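Local atomic coordinates of beta-phenylalanine aminotransferase (Variovorax paradoxus, PDB entry 4AO9), a protein that catalyses PLP-dependent transfer of the amino group of beta-phenylalanine to a keto acid acceptor, as a class III aminotransferase. Residues Q28-A33 and L404-L409; A105-D110 and L335-T340; E138-I143 and G286-G291. All coordinates share one frame; numbering follows the deposited sequence.

Overall arrangement
The three contacts follow a simple order along the chain. Contact 1 joins helix 23-40 to helix 398-410, so contacts 2 and 3 both fall between its segments. Contact 3 in turn lies between the segments of contact 2. Contacts 2 and 3 have centres about 14 Å apart and touch: the ring of Phe339 meets Tyr288, and Arg139 reaches the backbone of Phe339. They form one connected region beside the cofactor lysine, Lys287, which follows strand 282-286 of the seven-stranded sheet. Contact 1 lies across the centre of the chain, its centre about 38 Å from that of contact 3. It ties the two ends of the chain together, away from the cofactor.

Contact 1: residues Q28-A33 and L404-L409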
loop_
_atom_site.group_PDB
_atom_site.type_symbol
_atom_site.label_atom_id
_atom_site.label_comp_id
_atom_site.label_asym_id
_atom_site.label_seq_id
_atom_site.Cartn_x
_atom_site.Cartn_y
_atom_site.Cartn_z
ATOM N N GLN A 28 39.214 -3.592 12.661
ATOM C CA GLN A 28 39.944 -4.668 11.986
ATOM C C GLN A 28 39.071 -5.902 11.760
ATOM O O GLN A 28 39.040 -6.444 10.656
ATOM C CB GLN A 28 41.203 -5.060 12.774
ATOM C CG GLN A 28 42.277 -3.972 12.862
ATOM C CD GLN A 28 43.321 -4.250 13.947
ATOM O OE1 GLN A 28 43.895 -5.342 14.018
ATOM N NE2 GLN A 28 43.579 -3.250 14.790
ATOM N N ALA A 29 38.363 -6.334 12.807
ATOM C CA ALA A 29 37.492 -7.508 12.730
ATOM C C ALA A 29 36.372 -7.297 11.713
ATOM O O ALA A 29 35.994 -8.227 10.995
ATOM C CB ALA A 29 36.910 -7.840 14.099
ATOM N N LEU A 30 35.854 -6.071 11.654
ATOM C CA LEU A 30 34.798 -5.737 10.699
ATOM C C LEU A 30 35.306 -5.737 9.257
ATOM O O LEU A 30 34.623 -6.247 8.360
ATOM C CB LEU A 30 34.128 -4.403 11.046
ATOM C CG LEU A 30 32.831 -4.105 10.283
ATOM C CD1 LEU A 30 31.795 -5.196 10.534
ATOM C CD2 LEU A 30 32.280 -2.749 10.691
ATOM N N ALA A 31 36.498 -5.176 9.041
ATOM C CA ALA A 31 37.127 -5.180 7.716
ATOM C C ALA A 31 37.304 -6.615 7.220
ATOM O O ALA A 31 37.037 -6.920 6.051
ATOM C CB ALA A 31 38.475 -4.454 7.755
ATOM N N ASP A 32 37.738 -7.487 8.125
ATOM C CA ASP A 32 37.890 -8.907 7.845
ATOM C C ASP A 32 36.542 -9.561 7.486
ATOM O O ASP A 32 36.455 -10.315 6.520
ATOM C CB ASP A 32 38.551 -9.605 9.044
ATOM C CG ASP A 32 38.696 -11.092 8.843
ATOM O OD1 ASP A 32 39.521 -11.507 7.997
ATOM O OD2 ASP A 32 37.985 -11.850 9.533
ATOM N N ALA A 33 35.497 -9.255 8.256
ATOM C CA ALA A 33 34.163 -9.808 7.993
ATOM C C ALA A 33 33.630 -9.379 6.621
ATOM O O ALA A 33 33.063 -10.200 5.883
ATOM C CB ALA A 33 33.189 -9.419 9.102
ATOM N N LEU A 404 27.945 -9.465 14.665
ATOM C CA LEU A 404 26.959 -10.514 14.963
ATOM C C LEU A 404 26.276 -11.042 13.703
ATOM O O LEU A 404 26.190 -12.256 13.496
ATOM C CB LEU A 404 25.895 -10.004 15.948
ATOM C CG LEU A 404 24.782 -11.009 16.288
ATOM C CD1 LEU A 404 25.322 -12.289 16.943
ATOM C CD2 LEU A 404 23.772 -10.342 17.204
ATOM N N PHE A 405 25.796 -10.115 12.872
ATOM C CA PHE A 405 25.127 -10.457 11.619
ATOM C C PHE A 405 25.994 -11.350 10.727
ATOM O O PHE A 405 25.536 -12.392 10.255
ATOM C CB PHE A 405 24.711 -9.181 10.865
ATOM C CG PHE A 405 24.150 -9.450 9.499
ATOM C CD1 PHE A 405 22.825 -9.867 9.346
ATOM C CD2 PHE A 405 24.953 -9.316 8.367
ATOM C CE1 PHE A 405 22.307 -10.140 8.082
ATOM C CE2 PHE A 405 24.439 -9.587 7.091
ATOM C CZ PHE A 405 23.114 -10.003 6.957
ATOM N N PHE A 406 27.247 -10.946 10.514
ATOM C CA PHE A 406 28.155 -11.720 9.661
ATOM C C PHE A 406 28.537 -13.059 10.278
ATOM O O PHE A 406 28.627 -14.069 9.574
ATOM C CB PHE A 406 29.401 -10.905 9.296
ATOM C CG PHE A 406 29.117 -9.741 8.388
ATOM C CD1 PHE A 406 28.662 -9.954 7.084
ATOM C CD2 PHE A 406 29.303 -8.430 8.824
ATOM C CE1 PHE A 406 28.384 -8.884 6.247
ATOM C CE2 PHE A 406 29.024 -7.353 7.992
ATOM C CZ PHE A 406 28.566 -7.583 6.696
ATOM N N HIS A 407 28.722 -13.069 11.599
ATOM C CA HIS A 407 28.952 -14.310 12.317
ATOM C C HIS A 407 27.799 -15.289 12.110
ATOM O O HIS A 407 28.026 -16.465 11.841
ATOM C CB HIS A 407 29.170 -14.062 13.818
ATOM C CG HIS A 407 29.246 -15.322 14.620
ATOM N ND1 HIS A 407 30.376 -16.113 14.654
ATOM C CD2 HIS A 407 28.320 -15.952 15.382
ATOM C CE1 HIS A 407 30.145 -17.167 15.415
ATOM N NE2 HIS A 407 28.908 -17.092 15.873
ATOM N N LEU A 408 26.564 -14.800 12.230
ATOM C CA LEU A 408 25.406 -15.668 12.068
ATOM C C LEU A 408 25.348 -16.236 10.655
ATOM O O LEU A 408 25.073 -17.421 10.476
ATOM C CB LEU A 408 24.106 -14.946 12.468
ATOM C CG LEU A 408 23.951 -14.718 13.977
ATOM C CD1 LEU A 408 22.778 -13.775 14.228
ATOM C CD2 LEU A 408 23.770 -16.032 14.734
ATOM N N LEU A 409 25.659 -15.414 9.652
ATOM C CA LEU A 409 25.754 -15.935 8.281
ATOM C C LEU A 409 26.752 -17.088 8.198
ATOM O O LEU A 409 26.463 -18.099 7.564
ATOM C CB LEU A 409 26.131 -14.849 7.268
ATOM C CG LEU A 409 25.120 -13.733 6.987
ATOM C CD1 LEU A 409 25.696 -12.767 5.962
ATOM C CD2 LEU A 409 23.781 -14.281 6.492
#
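Phe406 takes both contacts from the N-terminal helix, one from Ala33 and one from Leu30. All of it is apolar, and no hydrogen bond crosses between residues 28-33 and 404-409. The CB of Ala33 lies 4.0 Å from CD2 of Phe406 and also touches CB and CG, so the methyl sits against the root of the ring. Leu30 meets the same ring further out, its CD1 4.3 Å from CE2 of Phe406. Both methyls approach the ring obliquely. With chi1 at -168°, the Leu30 side chain swings out from its helix so that CD1, not CD2, reaches the ring.

Aromatic contacts add to this. CD2 of Phe405 stands 3.9 Å from the Phe406 ring plane, over its centre, on the face opposite Ala33. Phe37, one turn beyond Ala33 on helix 23-40, also meets Phe406 edge to face. The ring is therefore hemmed in by both helices. Leu30 also packs on Arg399, Gln402 and Leu403, which extends the junction toward the start of helix 398-410.

Polar bonds tie helix 398-410 onward to helix 429-445, where His407 NE2 is hydrogen-bonded to Ala438 O and Ser441 OG.

The two segments come nearest at Ala33 and Phe406, whose CA atoms are 6.5 Å apart; the small alanine side chain lets them do so. This is helix-helix packing through Ala33, Leu30 and the Phe406 ring, which joins the N-terminal helix to the C-terminal part of this class III aminotransferase.

Contact 2: residues A105-D110 and L335-T340; sequences APEIRD and LTKLFT
Leu338 meets both Ala105 and Glu107 at the start of helix 106-117. Its CD1 lies 3.8 Å from CB of Ala105, a plain methyl-to-methyl contact. The same CD1 is 3.6 Å from OE1 of Glu107, while CD2 lies 3.8 Å from CD of Glu107. Both leucine methyls thus lie against the carboxylate in van der Waals contact. Lys337 adds its aliphatic chain: its CD is 4.0 Å from CG of Glu107. The lysine chain runs aslant over the glutamate chain, and their contact is between methylenes.

One water links the segments by polar bonds. It donates to Glu107 O at 2.7 Å and accepts from Lys337 NZ at 2.7 Å. The ammonium is thus coupled to the helix backbone through this water. The extended lysine chain carries NZ past the glutamate methylenes to reach it.

The glutamate chain bends at chi2 (86°), which folds its carboxylate back over the leucine. With an alanine here the CG methylene and the carboxylate are gone, which would probably leave Leu338 CD2 without its cover on this side and Lys337 CD with little to pack on.

Further out, backbone and neighbours set these side chains. Ala105 is the N-cap residue of helix 106-117, and its carbonyl O accepts from Arg109 N at 3.1 Å. Leu338 is the first residue to leave helical geometry after helix 325-337. Phe339 follows as the centre of an inverse gamma turn, its ring edge to face with Tyr288. Thr340 then N-caps helix 341-365, its OG1 bonded to Ala343 N.

The arrangement is a surface junction between a helix N-terminus and the short turn linking helices 325-337 and 341-365, within the class III aminotransferase family region.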
loop_
_atom_site.group_PDB
_atom_site.type_symbol
_atom_site.label_atom_id
_atom_site.label_comp_id
_atom_site.label_asym_id
_atom_site.label_seq_id
_atom_site.Cartn_x
_atom_site.Cartn_y
_atom_site.Cartn_z
ATOM N N ALA A 105 4.403 -22.465 2.474
ATOM C CA ALA A 105 3.254 -23.161 3.054
ATOM C C ALA A 105 2.256 -23.553 1.962
ATOM O O ALA A 105 1.777 -22.693 1.236
ATOM C CB ALA A 105 2.589 -22.279 4.114
ATOM N N PRO A 106 1.949 -24.858 1.819
ATOM C CA PRO A 106 1.017 -25.248 0.766
ATOM C C PRO A 106 -0.390 -24.711 0.998
ATOM O O PRO A 106 -1.114 -24.468 0.037
ATOM C CB PRO A 106 1.044 -26.788 0.808
ATOM C CG PRO A 106 1.529 -27.122 2.174
ATOM C CD PRO A 106 2.484 -26.021 2.551
ATOM N N GLU A 107 -0.758 -24.490 2.257
ATOM C CA GLU A 107 -2.083 -23.954 2.590
ATOM C C GLU A 107 -2.277 -22.571 1.978
ATOM O O GLU A 107 -3.368 -22.241 1.489
ATOM C CB GLU A 107 -2.267 -23.894 4.107
ATOM C CG GLU A 107 -2.335 -25.269 4.776
ATOM C CD GLU A 107 -0.964 -25.856 5.123
ATOM O OE1 GLU A 107 0.089 -25.254 4.796
ATOM O OE2 GLU A 107 -0.939 -26.954 5.743
ATOM N N ILE A 108 -1.208 -21.777 1.994
ATOM C CA ILE A 108 -1.225 -20.434 1.425
ATOM C C ILE A 108 -1.206 -20.521 -0.090
ATOM O O ILE A 108 -2.042 -19.908 -0.773
ATOM C CB ILE A 108 0.002 -19.610 1.919
ATOM C CG1 ILE A 108 -0.004 -19.440 3.453
ATOM C CG2 ILE A 108 0.097 -18.251 1.209
ATOM C CD1 ILE A 108 -1.235 -18.743 4.028
ATOM N N ARG A 109 -0.254 -21.282 -0.621
ATOM C CA ARG A 109 -0.124 -21.403 -2.060
ATOM C C ARG A 109 -1.411 -21.922 -2.700
ATOM O O ARG A 109 -1.864 -21.373 -3.699
ATOM C CB ARG A 109 1.076 -22.269 -2.419
ATOM C CG ARG A 109 1.287 -22.424 -3.920
ATOM C CD ARG A 109 2.575 -23.170 -4.218
ATOM N NE ARG A 109 2.548 -24.514 -3.648
ATOM C CZ ARG A 109 3.194 -24.890 -2.546
ATOM N NH1 ARG A 109 3.953 -24.024 -1.869
ATOM N NH2 ARG A 109 3.088 -26.141 -2.120
ATOM N N ASP A 110 -2.006 -22.960 -2.112
ATOM C CA ASP A 110 -3.246 -23.526 -2.662
ATOM C C ASP A 110 -4.426 -22.548 -2.587
ATOM O O ASP A 110 -5.244 -22.502 -3.507
ATOM C CB ASP A 110 -3.595 -24.860 -1.989
ATOM C CG ASP A 110 -2.605 -25.970 -2.327
ATOM O OD1 ASP A 110 -1.818 -25.824 -3.285
ATOM O OD2 ASP A 110 -2.621 -26.992 -1.617
ATOM N N LEU A 335 -4.754 -17.856 8.740
ATOM C CA LEU A 335 -5.240 -17.695 10.103
ATOM C C LEU A 335 -6.060 -18.879 10.606
ATOM O O LEU A 335 -6.043 -19.175 11.809
ATOM C CB LEU A 335 -6.021 -16.389 10.254
ATOM C CG LEU A 335 -5.193 -15.117 10.019
ATOM C CD1 LEU A 335 -6.095 -13.896 10.003
ATOM C CD2 LEU A 335 -4.084 -14.957 11.048
ATOM N N THR A 336 -6.768 -19.547 9.698
ATOM C CA THR A 336 -7.612 -20.688 10.098
ATOM C C THR A 336 -6.863 -22.016 10.121
ATOM O O THR A 336 -7.170 -22.875 10.959
ATOM C CB THR A 336 -8.859 -20.869 9.209
ATOM O OG1 THR A 336 -8.467 -21.025 7.844
ATOM C CG2 THR A 336 -9.812 -19.698 9.326
ATOM N N LYS A 337 -5.898 -22.186 9.219
ATOM C CA LYS A 337 -5.221 -23.484 9.062
ATOM C C LYS A 337 -3.861 -23.567 9.741
ATOM O O LYS A 337 -3.416 -24.667 10.104
ATOM C CB LYS A 337 -5.086 -23.867 7.582
ATOM C CG LYS A 337 -6.415 -24.033 6.860
ATOM C CD LYS A 337 -6.217 -24.395 5.396
ATOM C CE LYS A 337 -7.553 -24.528 4.670
ATOM N NZ LYS A 337 -7.367 -25.046 3.282
ATOM N N LEU A 338 -3.197 -22.424 9.912
ATOM C CA LEU A 338 -1.814 -22.424 10.374
ATOM C C LEU A 338 -1.578 -21.565 11.603
ATOM O O LEU A 338 -1.258 -22.082 12.667
ATOM C CB LEU A 338 -0.869 -21.998 9.242
ATOM C CG LEU A 338 -0.810 -22.934 8.035
ATOM C CD1 LEU A 338 0.002 -22.320 6.919
ATOM C CD2 LEU A 338 -0.230 -24.284 8.465
ATOM N N PHE A 339 -1.732 -20.252 11.464
ATOM C CA PHE A 339 -1.460 -19.364 12.585
ATOM C C PHE A 339 -2.737 -19.017 13.319
ATOM O O PHE A 339 -3.201 -17.868 13.314
ATOM C CB PHE A 339 -0.718 -18.106 12.132
ATOM C CG PHE A 339 -0.052 -17.356 13.263
ATOM C CD1 PHE A 339 0.955 -17.957 14.015
ATOM C CD2 PHE A 339 -0.433 -16.056 13.578
ATOM C CE1 PHE A 339 1.579 -17.273 15.055
ATOM C CE2 PHE A 339 0.183 -15.363 14.618
ATOM C CZ PHE A 339 1.197 -15.974 15.357
ATOM N N THR A 340 -3.306 -20.042 13.946
ATOM C CA THR A 340 -4.509 -19.922 14.753
ATOM C C THR A 340 -4.173 -19.215 16.065
ATOM O O THR A 340 -2.997 -19.021 16.374
ATOM C CB THR A 340 -5.023 -21.329 15.091
ATOM O OG1 THR A 340 -3.979 -22.054 15.764
ATOM C CG2 THR A 340 -5.419 -22.069 13.815
HETATM O O HOH W 1 -5.588 -23.690 1.837
#

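Contact 3: residues E138-I143 and G286-G291. With PLP (pyridoxal-5'-phosphate), chain C.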
loop_
_atom_site.group_PDB
_atom_site.type_symbol
_atom_site.label_atom_id
_atom_site.label_comp_id
_atom_site.label_asym_id
_atom_site.label_seq_id
_atom_site.Cartn_x
_atom_site.Cartn_y
_atom_site.Cartn_z
ATOM N N GLU A 138 -13.597 -11.385 15.038
ATOM C CA GLU A 138 -13.782 -12.420 16.063
ATOM C C GLU A 138 -12.505 -12.665 16.853
ATOM O O GLU A 138 -12.557 -12.913 18.065
ATOM C CB GLU A 138 -14.282 -13.721 15.436
ATOM C CG GLU A 138 -15.723 -13.646 14.998
ATOM C CD GLU A 138 -16.185 -14.860 14.190
ATOM O OE1 GLU A 138 -15.343 -15.685 13.757
ATOM O OE2 GLU A 138 -17.404 -14.955 13.963
ATOM N N ARG A 139 -11.361 -12.601 16.178
ATOM C CA ARG A 139 -10.072 -12.835 16.814
ATOM C C ARG A 139 -9.645 -11.667 17.694
ATOM O O ARG A 139 -9.003 -11.861 18.726
ATOM C CB ARG A 139 -9.011 -13.102 15.745
ATOM C CG ARG A 139 -7.658 -13.523 16.296
ATOM C CD ARG A 139 -6.799 -14.053 15.178
ATOM N NE ARG A 139 -5.451 -14.434 15.611
ATOM C CZ ARG A 139 -4.789 -15.478 15.122
ATOM N NH1 ARG A 139 -5.358 -16.267 14.212
ATOM N NH2 ARG A 139 -3.559 -15.734 15.544
ATOM N N PHE A 140 -10.007 -10.454 17.274
ATOM C CA PHE A 140 -9.638 -9.240 17.985
ATOM C C PHE A 140 -10.923 -8.439 18.246
ATOM O O PHE A 140 -11.259 -7.515 17.502
ATOM C CB PHE A 140 -8.638 -8.422 17.152
ATOM C CG PHE A 140 -7.432 -9.207 16.692
ATOM C CD1 PHE A 140 -6.407 -9.530 17.578
ATOM C CD2 PHE A 140 -7.308 -9.603 15.363
ATOM C CE1 PHE A 140 -5.287 -10.246 17.157
ATOM C CE2 PHE A 140 -6.184 -10.311 14.930
ATOM C CZ PHE A 140 -5.178 -10.639 15.830
ATOM N N PRO A 141 -11.660 -8.799 19.311
ATOM C CA PRO A 141 -13.004 -8.251 19.503
ATOM C C PRO A 141 -13.086 -6.741 19.762
ATOM O O PRO A 141 -14.180 -6.161 19.687
ATOM C CB PRO A 141 -13.545 -9.054 20.693
ATOM C CG PRO A 141 -12.736 -10.290 20.711
ATOM C CD PRO A 141 -11.369 -9.878 20.272
ATOM N N GLN A 142 -11.951 -6.106 20.053
ATOM C CA GLN A 142 -11.879 -4.640 20.108
ATOM C C GLN A 142 -12.061 -4.015 18.724
ATOM O O GLN A 142 -12.200 -2.793 18.598
ATOM C CB GLN A 142 -10.559 -4.165 20.732
ATOM C CG GLN A 142 -9.315 -4.448 19.886
ATOM C CD GLN A 142 -8.676 -5.797 20.175
ATOM O OE1 GLN A 142 -9.348 -6.832 20.257
ATOM N NE2 GLN A 142 -7.353 -5.789 20.324
ATOM N N ILE A 143 -12.067 -4.865 17.696
ATOM C CA ILE A 143 -12.354 -4.420 16.332
ATOM C C ILE A 143 -13.798 -4.815 16.012
ATOM O O ILE A 143 -14.099 -5.994 15.770
ATOM C CB ILE A 143 -11.360 -5.028 15.323
ATOM C CG1 ILE A 143 -9.933 -4.579 15.665
ATOM C CG2 ILE A 143 -11.750 -4.658 13.891
ATOM C CD1 ILE A 143 -8.855 -5.244 14.816
ATOM N N GLY A 286 -1.465 -5.656 10.227
ATOM C CA GLY A 286 -0.751 -5.817 8.976
ATOM C C GLY A 286 0.108 -7.054 8.987
ATOM O O GLY A 286 -0.164 -8.029 9.705
ATOM N N LYS A 287 1.154 -6.992 8.171
ATOM C CA LYS A 287 2.155 -8.074 8.033
ATOM C C LYS A 287 1.462 -9.460 7.835
ATOM O O LYS A 287 0.812 -9.671 6.808
ATOM C CB LYS A 287 3.230 -7.945 9.127
ATOM C CG LYS A 287 4.094 -6.710 8.727
ATOM C CD LYS A 287 5.423 -6.672 9.464
ATOM C CE LYS A 287 6.307 -5.468 9.108
ATOM N NZ LYS A 287 6.136 -4.393 10.114
ATOM N N TYR A 288 1.567 -10.375 8.790
ATOM C CA TYR A 288 1.146 -11.768 8.555
ATOM C C TYR A 288 -0.354 -12.003 8.348
ATOM O O TYR A 288 -0.759 -13.069 7.882
ATOM C CB TYR A 288 1.607 -12.649 9.723
ATOM C CG TYR A 288 0.753 -12.410 10.955
ATOM C CD1 TYR A 288 0.994 -11.316 11.786
ATOM C CD2 TYR A 288 -0.331 -13.245 11.258
ATOM C CE1 TYR A 288 0.196 -11.064 12.884
ATOM C CE2 TYR A 288 -1.135 -13.005 12.373
ATOM C CZ TYR A 288 -0.855 -11.913 13.179
ATOM O OH TYR A 288 -1.662 -11.658 14.256
ATOM N N ILE A 289 -1.185 -11.039 8.731
ATOM C CA ILE A 289 -2.632 -11.232 8.664
ATOM C C ILE A 289 -3.125 -11.478 7.229
ATOM O O ILE A 289 -4.135 -12.149 7.032
ATOM C CB ILE A 289 -3.397 -10.075 9.381
ATOM C CG1 ILE A 289 -3.039 -10.011 10.876
ATOM C CG2 ILE A 289 -4.901 -10.217 9.204
ATOM C CD1 ILE A 289 -3.850 -10.943 11.776
ATOM N N GLY A 290 -2.392 -10.973 6.227
ATOM C CA GLY A 290 -2.718 -11.229 4.830
ATOM C C GLY A 290 -2.137 -12.501 4.238
ATOM O O GLY A 290 -2.076 -12.637 3.022
ATOM N N GLY A 291 -1.702 -13.419 5.096
ATOM C CA GLY A 291 -1.196 -14.722 4.652
ATOM C C GLY A 291 0.129 -14.673 3.920
ATOM O O GLY A 291 0.508 -15.636 3.244
HETATM N N1 PLP C . 3.646 -0.459 12.148
HETATM C C2 PLP C . 4.410 -1.415 12.676
HETATM C C2A PLP C . 4.434 -1.528 14.201
HETATM C C3 PLP C . 5.136 -2.277 11.848
HETATM O O3 PLP C . 5.830 -3.165 12.377
HETATM C C4 PLP C . 5.091 -2.161 10.449
HETATM C C4A PLP C . 5.854 -3.098 9.492
HETATM C C5 PLP C . 4.293 -1.108 9.949
HETATM C C6 PLP C . 3.589 -0.282 10.825
HETATM C C5A PLP C . 4.171 -0.848 8.435
HETATM O O4P PLP C . 3.576 -1.823 7.688
HETATM P P PLP C . 3.915 -1.855 6.113
HETATM O O1P PLP C . 5.452 -2.174 5.976
HETATM O O2P PLP C . 3.608 -0.445 5.496
HETATM O O3P PLP C . 3.008 -2.888 5.534
#
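Phe140 packs against Tyr288 and Ile289, which directly follow Lys287, the residue bonded to the cofactor in the loop after strand 282-286. The setting is the fold type I PLP-enzyme fold of class III aminotransferases. Phe140 follows helix 129-139 directly and starts a type I beta turn closed by Ile143 N to Phe140 O.

The contact between the segments is van der Waals, at the edge of the Phe140 ring. CE2 of Phe140 lies 4.0 Å from CD1 of Ile289. CZ of Phe140 lies 4.0 Å from OH of Tyr288. Both side chains point back at Phe140 and reach its rim close to the ring plane. One face of Phe140 carries CG of Arg139, 3.7 Å above the plane.

Polar bonds hold the tyrosine from outside. Its OH is hydrogen-bonded to Ser265 OG, and its backbone O accepts from Tyr101 OH. With chi1 at 74°, one face of its ring is set over CG1 of Ile289.

The cofactor bond lies beyond this packing. Gly152 N and Thr153 OG1 of the same chain, and Thr320 OG1 of the second subunit, are also hydrogen-bonded to PLP. The Lys287 chain is extended until chi4 (97°), where it bends, and NZ is covalently joined to C4A of PLP at 1.5 Å, with a weak hydrogen bond to O3.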